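Cellulose 1,4-beta-cellobiosidase (Thermobifida fusca, PDB 4JJJ) is the catalytic domain of a family 48 glycoside hydrolase that probably cleaves cellulose, releasing cellobiose units from the chain. Local coordinates at residues Q461-P475 and L488-T502. The protein carries 1 engineered substitution. Residues are numbered along the deposited sequence; the frame is centred on the assembly and turned at random. Where two conformers were deposited one is given.
With ZN (zinc ion), chain B; BGC (beta-D-glucopyranose), chain C; GLC (alpha-D-glucopyranose), chain D.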
loop_
_atom_site.group_PDB
_atom_site.type_symbol
_atom_site.label_atom_id
_atom_site.label_comp_id
_atom_site.label_asym_id
_atom_site.label_seq_id
_atom_site.Cartn_x
_atom_site.Cartn_y
_atom_site.Cartn_z
ATOM N N GLN A 461 -20.384 -18.842 12.652
ATOM C CA GLN A 461 -19.293 -19.177 13.517
ATOM C C GLN A 461 -18.057 -19.631 12.784
ATOM O O GLN A 461 -16.947 -19.275 13.174
ATOM C CB GLN A 461 -19.715 -20.190 14.621
ATOM C CG GLN A 461 -20.365 -19.440 15.773
ATOM C CD GLN A 461 -19.329 -18.537 16.483
ATOM O OE1 GLN A 461 -18.125 -18.861 16.532
ATOM N NE2 GLN A 461 -19.767 -17.348 16.947
ATOM N N ASN A 462 -18.246 -20.502 11.811
ATOM C CA ASN A 462 -17.104 -21.109 11.120
ATOM C C ASN A 462 -17.109 -20.660 9.654
ATOM O O ASN A 462 -16.854 -21.421 8.727
ATOM C CB ASN A 462 -17.262 -22.635 11.190
ATOM C CG ASN A 462 -17.233 -23.137 12.628
ATOM O OD1 ASN A 462 -16.488 -22.652 13.418
ATOM N ND2 ASN A 462 -18.035 -24.110 12.913
ATOM N N PHE A 463 -17.431 -19.366 9.417
ATOM C CA PHE A 463 -17.399 -18.893 8.041
ATOM C C PHE A 463 -15.977 -18.977 7.492
ATOM O O PHE A 463 -15.019 -19.014 8.267
ATOM C CB PHE A 463 -17.837 -17.394 8.024
ATOM C CG PHE A 463 -16.775 -16.393 8.414
ATOM C CD1 PHE A 463 -15.983 -15.783 7.478
ATOM C CD2 PHE A 463 -16.540 -16.120 9.782
ATOM C CE1 PHE A 463 -15.084 -14.894 7.873
ATOM C CE2 PHE A 463 -15.585 -15.169 10.158
ATOM C CZ PHE A 463 -14.852 -14.594 9.183
ATOM N N GLN A 464 -15.863 -18.900 6.173
ATOM C CA GLN A 464 -14.534 -18.926 5.550
ATOM C C GLN A 464 -14.559 -18.078 4.281
ATOM O O GLN A 464 -15.512 -18.148 3.502
ATOM C CB GLN A 464 -14.165 -20.380 5.124
ATOM C CG GLN A 464 -14.087 -21.418 6.263
ATOM C CD GLN A 464 -12.707 -21.390 6.806
ATOM O OE1 GLN A 464 -11.796 -22.020 6.244
ATOM N NE2 GLN A 464 -12.461 -20.499 7.693
ATOM N N VAL A 465 -13.485 -17.325 4.054
ATOM C CA VAL A 465 -13.296 -16.586 2.827
ATOM C C VAL A 465 -11.961 -16.990 2.215
ATOM O O VAL A 465 -11.064 -17.525 2.940
ATOM C CB VAL A 465 -13.298 -15.041 3.100
ATOM C CG1 VAL A 465 -14.671 -14.650 3.708
ATOM C CG2 VAL A 465 -12.184 -14.631 4.043
ATOM N N PRO A 466 -11.779 -16.749 0.920
ATOM C CA PRO A 466 -10.462 -17.049 0.308
ATOM C C PRO A 466 -9.303 -16.324 0.937
ATOM O O PRO A 466 -9.418 -15.199 1.353
ATOM C CB PRO A 466 -10.667 -16.717 -1.169
ATOM C CG PRO A 466 -12.179 -16.768 -1.325
ATOM C CD PRO A 466 -12.742 -16.272 -0.051
ATOM N N SER A 467 -8.137 -16.964 0.971
ATOM C CA SER A 467 -6.937 -16.424 1.507
ATOM C C SER A 467 -5.789 -16.464 0.499
ATOM O O SER A 467 -5.375 -15.424 -0.035
ATOM C CB SER A 467 -6.556 -17.131 2.830
ATOM O OG SER A 467 -5.264 -16.654 3.227
ATOM N N ASP A 468 -5.322 -17.646 0.125
ATOM C CA ASP A 468 -4.166 -17.757 -0.778
ATOM C C ASP A 468 -4.602 -18.211 -2.137
ATOM O O ASP A 468 -5.420 -19.157 -2.269
ATOM C CB ASP A 468 -3.138 -18.748 -0.187
ATOM C CG ASP A 468 -1.798 -18.708 -0.859
ATOM O OD1 ASP A 468 -1.249 -17.607 -1.173
ATOM O OD2 ASP A 468 -1.238 -19.841 -0.982
ATOM N N LEU A 469 -4.033 -17.583 -3.161
ATOM C CA LEU A 469 -4.328 -17.861 -4.527
ATOM C C LEU A 469 -3.052 -18.403 -5.221
ATOM O O LEU A 469 -1.945 -18.014 -4.870
ATOM C CB LEU A 469 -4.738 -16.605 -5.245
ATOM C CG LEU A 469 -5.952 -15.865 -4.679
ATOM C CD1 LEU A 469 -6.253 -14.651 -5.451
ATOM C CD2 LEU A 469 -7.185 -16.753 -4.598
ATOM N N GLU A 470 -3.249 -19.306 -6.196
ATOM C CA GLU A 470 -2.185 -19.829 -7.037
ATOM C C GLU A 470 -2.513 -19.557 -8.504
ATOM O O GLU A 470 -3.603 -19.974 -9.010
ATOM C CB GLU A 470 -2.012 -21.338 -6.879
ATOM C CG GLU A 470 -0.814 -21.903 -7.679
ATOM C CD GLU A 470 0.580 -21.624 -7.156
ATOM O OE1 GLU A 470 0.693 -21.163 -6.020
ATOM O OE2 GLU A 470 1.562 -21.856 -7.890
ATOM N N TRP A 471 -1.636 -18.814 -9.162
ATOM C CA TRP A 471 -1.839 -18.342 -10.516
ATOM C C TRP A 471 -0.996 -19.227 -11.502
ATOM O O TRP A 471 0.052 -19.750 -11.166
ATOM C CB TRP A 471 -1.267 -16.930 -10.614
ATOM C CG TRP A 471 -2.071 -15.963 -9.813
ATOM C CD1 TRP A 471 -1.881 -15.539 -8.529
ATOM C CD2 TRP A 471 -3.350 -15.387 -10.252
ATOM N NE1 TRP A 471 -2.961 -14.727 -8.093
ATOM C CE2 TRP A 471 -3.850 -14.610 -9.149
ATOM C CE3 TRP A 471 -4.053 -15.427 -11.432
ATOM C CZ2 TRP A 471 -5.062 -13.953 -9.209
ATOM C CZ3 TRP A 471 -5.216 -14.702 -11.506
ATOM C CH2 TRP A 471 -5.735 -14.048 -10.420
ATOM N N SER A 472 -1.497 -19.314 -12.715
ATOM C CA SER A 472 -0.814 -19.970 -13.754
ATOM C C SER A 472 -1.175 -19.347 -15.087
ATOM O O SER A 472 -2.246 -18.808 -15.256
ATOM C CB SER A 472 -1.047 -21.476 -13.725
ATOM O OG SER A 472 -2.403 -21.789 -13.872
ATOM N N GLY A 473 -0.312 -19.571 -16.088
ATOM C CA GLY A 473 -0.640 -19.030 -17.379
ATOM C C GLY A 473 -0.473 -17.526 -17.553
ATOM O O GLY A 473 0.251 -16.860 -16.765
ATOM N N GLN A 474 -1.095 -16.940 -18.572
ATOM C CA GLN A 474 -0.974 -15.527 -18.819
ATOM C C GLN A 474 -2.167 -15.056 -19.582
ATOM O O GLN A 474 -2.801 -15.852 -20.361
ATOM C CB GLN A 474 0.291 -15.208 -19.612
ATOM C CG GLN A 474 0.339 -15.818 -20.968
ATOM C CD GLN A 474 1.580 -15.345 -21.787
ATOM O OE1 GLN A 474 2.555 -14.909 -21.209
ATOM N NE2 GLN A 474 1.475 -15.299 -23.108
ATOM N N PRO A 475 -2.525 -13.805 -19.423
ATOM C CA PRO A 475 -3.550 -13.242 -20.296
ATOM C C PRO A 475 -3.120 -13.234 -21.727
ATOM O O PRO A 475 -1.879 -13.184 -21.994
ATOM C CB PRO A 475 -3.722 -11.768 -19.772
ATOM C CG PRO A 475 -2.444 -11.441 -19.146
ATOM C CD PRO A 475 -1.823 -12.731 -18.622
ATOM N N LEU A 488 -5.218 -18.068 -18.799
ATOM C CA LEU A 488 -4.841 -17.462 -17.533
ATOM C C LEU A 488 -5.745 -17.991 -16.425
ATOM O O LEU A 488 -6.976 -17.972 -16.551
ATOM C CB LEU A 488 -5.087 -15.978 -17.644
ATOM C CG LEU A 488 -4.789 -15.212 -16.316
ATOM C CD1 LEU A 488 -3.379 -15.377 -15.812
ATOM C CD2 LEU A 488 -5.173 -13.746 -16.640
ATOM N N HIS A 489 -5.129 -18.595 -15.420
ATOM C CA HIS A 489 -5.841 -19.330 -14.423
ATOM C C HIS A 489 -5.518 -18.972 -12.988
ATOM O O HIS A 489 -4.439 -18.642 -12.683
ATOM C CB HIS A 489 -5.500 -20.865 -14.542
ATOM C CG HIS A 489 -5.695 -21.416 -15.885
ATOM N ND1 HIS A 489 -6.908 -21.917 -16.273
ATOM C CD2 HIS A 489 -4.850 -21.581 -16.923
ATOM C CE1 HIS A 489 -6.813 -22.356 -17.511
ATOM N NE2 HIS A 489 -5.555 -22.198 -17.912
ATOM N N VAL A 490 -6.512 -19.081 -12.129
ATOM C CA VAL A 490 -6.298 -18.964 -10.731
ATOM C C VAL A 490 -7.090 -20.080 -9.999
ATOM O O VAL A 490 -8.276 -20.403 -10.339
ATOM C CB VAL A 490 -6.742 -17.559 -10.216
ATOM C CG1 VAL A 490 -8.247 -17.331 -10.340
ATOM C CG2 VAL A 490 -6.423 -17.422 -8.751
ATOM N N GLN A 491 -6.485 -20.576 -8.909
ATOM C CA GLN A 491 -7.165 -21.496 -7.993
ATOM C C GLN A 491 -6.925 -20.989 -6.535
ATOM O O GLN A 491 -5.858 -20.386 -6.226
ATOM C CB GLN A 491 -6.780 -23.001 -8.250
ATOM C CG GLN A 491 -5.341 -23.246 -8.035
ATOM C CD GLN A 491 -4.961 -24.705 -8.274
ATOM O OE1 GLN A 491 -5.697 -25.603 -7.919
ATOM N NE2 GLN A 491 -3.706 -24.864 -8.649
ATOM N N VAL A 492 -7.961 -21.168 -5.738
ATOM C CA VAL A 492 -7.922 -20.828 -4.320
ATOM C C VAL A 492 -7.327 -22.053 -3.626
ATOM O O VAL A 492 -7.918 -23.158 -3.738
ATOM C CB VAL A 492 -9.312 -20.492 -3.770
ATOM C CG1 VAL A 492 -9.248 -20.181 -2.272
ATOM C CG2 VAL A 492 -9.883 -19.317 -4.589
ATOM N N VAL A 493 -6.233 -21.861 -2.907
ATOM C CA VAL A 493 -5.566 -22.957 -2.200
ATOM C C VAL A 493 -5.615 -22.879 -0.677
ATOM O O VAL A 493 -5.089 -23.778 0.014
ATOM C CB VAL A 493 -4.112 -23.130 -2.697
ATOM C CG1 VAL A 493 -4.150 -23.487 -4.207
ATOM C CG2 VAL A 493 -3.276 -21.938 -2.468
ATOM N N SER A 494 -6.086 -21.759 -0.105
ATOM C CA SER A 494 -6.327 -21.695 1.356
ATOM C C SER A 494 -7.420 -20.701 1.611
ATOM O O SER A 494 -7.701 -19.836 0.739
ATOM C CB SER A 494 -5.125 -21.352 2.119
ATOM O OG SER A 494 -4.777 -20.029 2.096
ATOM N N TYR A 495 -8.022 -20.864 2.763
ATOM C CA TYR A 495 -9.142 -20.065 3.280
ATOM C C TYR A 495 -8.803 -19.559 4.657
ATOM O O TYR A 495 -7.902 -20.048 5.292
ATOM C CB TYR A 495 -10.469 -20.880 3.284
ATOM C CG TYR A 495 -10.833 -21.365 1.913
ATOM C CD1 TYR A 495 -11.745 -20.680 1.109
ATOM C CD2 TYR A 495 -10.244 -22.548 1.369
ATOM C CE1 TYR A 495 -12.069 -21.134 -0.163
ATOM C CE2 TYR A 495 -10.568 -22.986 0.076
ATOM C CZ TYR A 495 -11.510 -22.247 -0.661
ATOM O OH TYR A 495 -11.875 -22.642 -1.934
ATOM N N SER A 496 -9.496 -18.508 5.105
ATOM C CA SER A 496 -9.272 -17.906 6.429
ATOM C C SER A 496 -10.584 -17.338 6.970
ATOM O O SER A 496 -11.608 -17.356 6.316
ATOM C CB SER A 496 -8.254 -16.794 6.304
ATOM O OG SER A 496 -8.904 -15.656 5.916
ATOM N N GLN A 497 -10.455 -16.773 8.166
ATOM C CA GLN A 497 -11.458 -15.907 8.756
ATOM C C GLN A 497 -10.966 -14.413 8.893
ATOM O O GLN A 497 -11.320 -13.692 9.816
ATOM C CB GLN A 497 -11.857 -16.457 10.136
ATOM C CG GLN A 497 -12.573 -17.803 10.028
ATOM C CD GLN A 497 -13.249 -18.151 11.318
ATOM O OE1 GLN A 497 -12.644 -18.045 12.383
ATOM N NE2 GLN A 497 -14.484 -18.606 11.246
ATOM N N ASP A 498 -10.108 -14.021 7.978
ATOM C CA ASP A 498 -9.505 -12.686 8.040
ATOM C C ASP A 498 -10.642 -11.666 7.992
ATOM O O ASP A 498 -11.311 -11.572 7.015
ATOM C CB ASP A 498 -8.522 -12.548 6.904
ATOM C CG ASP A 498 -7.832 -11.272 6.872
ATOM O OD1 ASP A 498 -8.463 -10.214 7.070
ATOM O OD2 ASP A 498 -6.604 -11.239 6.515
ATOM N N VAL A 499 -10.720 -10.890 9.051
ATOM C CA VAL A 499 -11.935 -10.049 9.219
ATOM C C VAL A 499 -11.872 -8.838 8.268
ATOM O O VAL A 499 -12.920 -8.305 7.906
ATOM C CB VAL A 499 -12.218 -9.646 10.663
ATOM C CG1 VAL A 499 -12.438 -10.930 11.499
ATOM C CG2 VAL A 499 -11.096 -8.786 11.245
ATOM N N GLY A 500 -10.660 -8.388 7.959
ATOM C CA GLY A 500 -10.454 -7.248 7.054
ATOM C C GLY A 500 -10.899 -7.645 5.648
ATOM O O GLY A 500 -11.646 -6.924 4.942
ATOM N N VAL A 501 -10.417 -8.796 5.207
ATOM C CA VAL A 501 -10.744 -9.321 3.891
ATOM C C VAL A 501 -12.262 -9.571 3.833
ATOM O O VAL A 501 -12.900 -9.285 2.858
ATOM C CB VAL A 501 -9.971 -10.641 3.627
ATOM C CG1 VAL A 501 -10.550 -11.344 2.387
ATOM C CG2 VAL A 501 -8.518 -10.344 3.506
ATOM N N THR A 502 -12.792 -10.119 4.895
ATOM C CA THR A 502 -14.218 -10.391 5.010
ATOM C C THR A 502 -15.026 -9.122 4.784
ATOM O O THR A 502 -15.978 -9.112 4.035
ATOM C CB THR A 502 -14.565 -11.116 6.319
ATOM O OG1 THR A 502 -13.852 -12.374 6.344
ATOM C CG2 THR A 502 -16.072 -11.362 6.446
HETATM ZN ZN ZN B . 0.537 -20.100 -1.880
HETATM C C2 BGC C . -1.734 -11.855 4.414
HETATM C C3 BGC C . -1.053 -10.507 4.618
HETATM C C4 BGC C . -1.999 -9.522 5.335
HETATM C C5 BGC C . -2.736 -10.091 6.563
HETATM C C6 BGC C . -3.898 -9.215 7.035
HETATM C C1 BGC C . -2.377 -12.340 5.691
HETATM O O1 BGC C . -3.062 -13.593 5.363
HETATM O O2 BGC C . -0.660 -12.741 3.952
HETATM O O3 BGC C . -0.628 -9.955 3.367
HETATM O O4 BGC C . -1.313 -8.348 5.774
HETATM O O5 BGC C . -3.295 -11.367 6.248
HETATM O O6 BGC C . -4.938 -9.128 6.095
HETATM C C1 GLC D . -2.362 -12.324 6.152
HETATM C C2 GLC D . -1.646 -11.971 4.911
HETATM C C3 GLC D . -0.961 -10.586 5.054
HETATM C C4 GLC D . -1.986 -9.516 5.448
HETATM C C5 GLC D . -2.720 -10.048 6.682
HETATM C C6 GLC D . -3.851 -9.197 7.181
HETATM O O1 GLC D . -1.343 -12.380 7.070
HETATM O O2 GLC D . -0.517 -12.932 4.724
HETATM O O3 GLC D . -0.239 -10.241 3.884
HETATM O O4 GLC D . -1.298 -8.307 5.837
HETATM O O5 GLC D . -3.318 -11.314 6.394
HETATM O O6 GLC D . -4.831 -9.151 6.204
HETATM O O HOH W 1 -9.282 -22.789 6.729
HETATM O O HOH W 2 -8.405 -14.127 3.774
HETATM O O HOH W 3 -3.589 -19.121 4.108
HETATM O O HOH W 4 1.356 -17.876 -1.702
HETATM O O HOH W 5 -0.490 -19.673 -3.587
HETATM O O HOH W 6 -3.667 -21.703 -11.243
HETATM O O HOH W 7 0.337 -19.692 -1.553
HETATM O O HOH W 8 1.763 -19.004 -0.720
HETATM O O HOH W 9 0.658 -22.371 -1.915
#
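Gln497, just past the end of strand 488-496, grips Gln461 and Phe463 in the loop that leads into strand 465-473; the two strands form an antiparallel hairpin. This long hairpin lies within the (alpha/alpha)6 catalytic domain and leads into helix 499-516. The amide of Gln497 donates twice from NE2, to Phe463 O at 3.1 Å and to Gln461 O at 3.2 Å. Both acceptors lie close to the amide plane. Phe463 O is met on a lone pair and also accepts from Gln464 NE2. Gln497 CG lies over one face of the Phe463 ring in a CH-pi contact, 4.2 Å from the centroid. With an alanine here, CG and the amide would be gone, which would probably leave Gln461 O without this donor and uncover part of the Phe463 ring face. At the ring edge, Thr502 OG1 comes within 3.2 Å of Phe463 CE1, while this hydroxyl donates to Asp498 O.

Farther along, Val490 and Trp471 form a non-hydrogen-bonded pair and lie side by side. Val490 CB sits over the six-membered ring, 3.6 Å from its centroid. Trp471 CG is anti to the carbonyl carbon (chi1 -68°), with chi2 at 94° turning a face of the indole to Val490. Its NE1 donates to Asn412 O. Leu469 CD2 packs against Val492 CG2 on the same sheet face.

A classic beta bulge breaks the regular pairing where Val493 and Ser494 both face Asp468. Val493 N donates to Asp468 O. Ser494 O accepts from Ser467 N and, by a longer bond from above its carbonyl plane, from Asp468 N. In the conformer given, Asp468 OD2 lies 2.0 Å from a zinc ion, a site that is probably only partly occupied.

Beyond the hairpin, Asp498 N-caps the helix; its OD1 accepts from Val501 N. Ser496 OG accepts from Asp498 N in an ST turn. Asp498 OD2 lies 2.7 Å from O6 of the glucose modelled as the beta anomer, and about as near to O6 of the alternative alpha anomer.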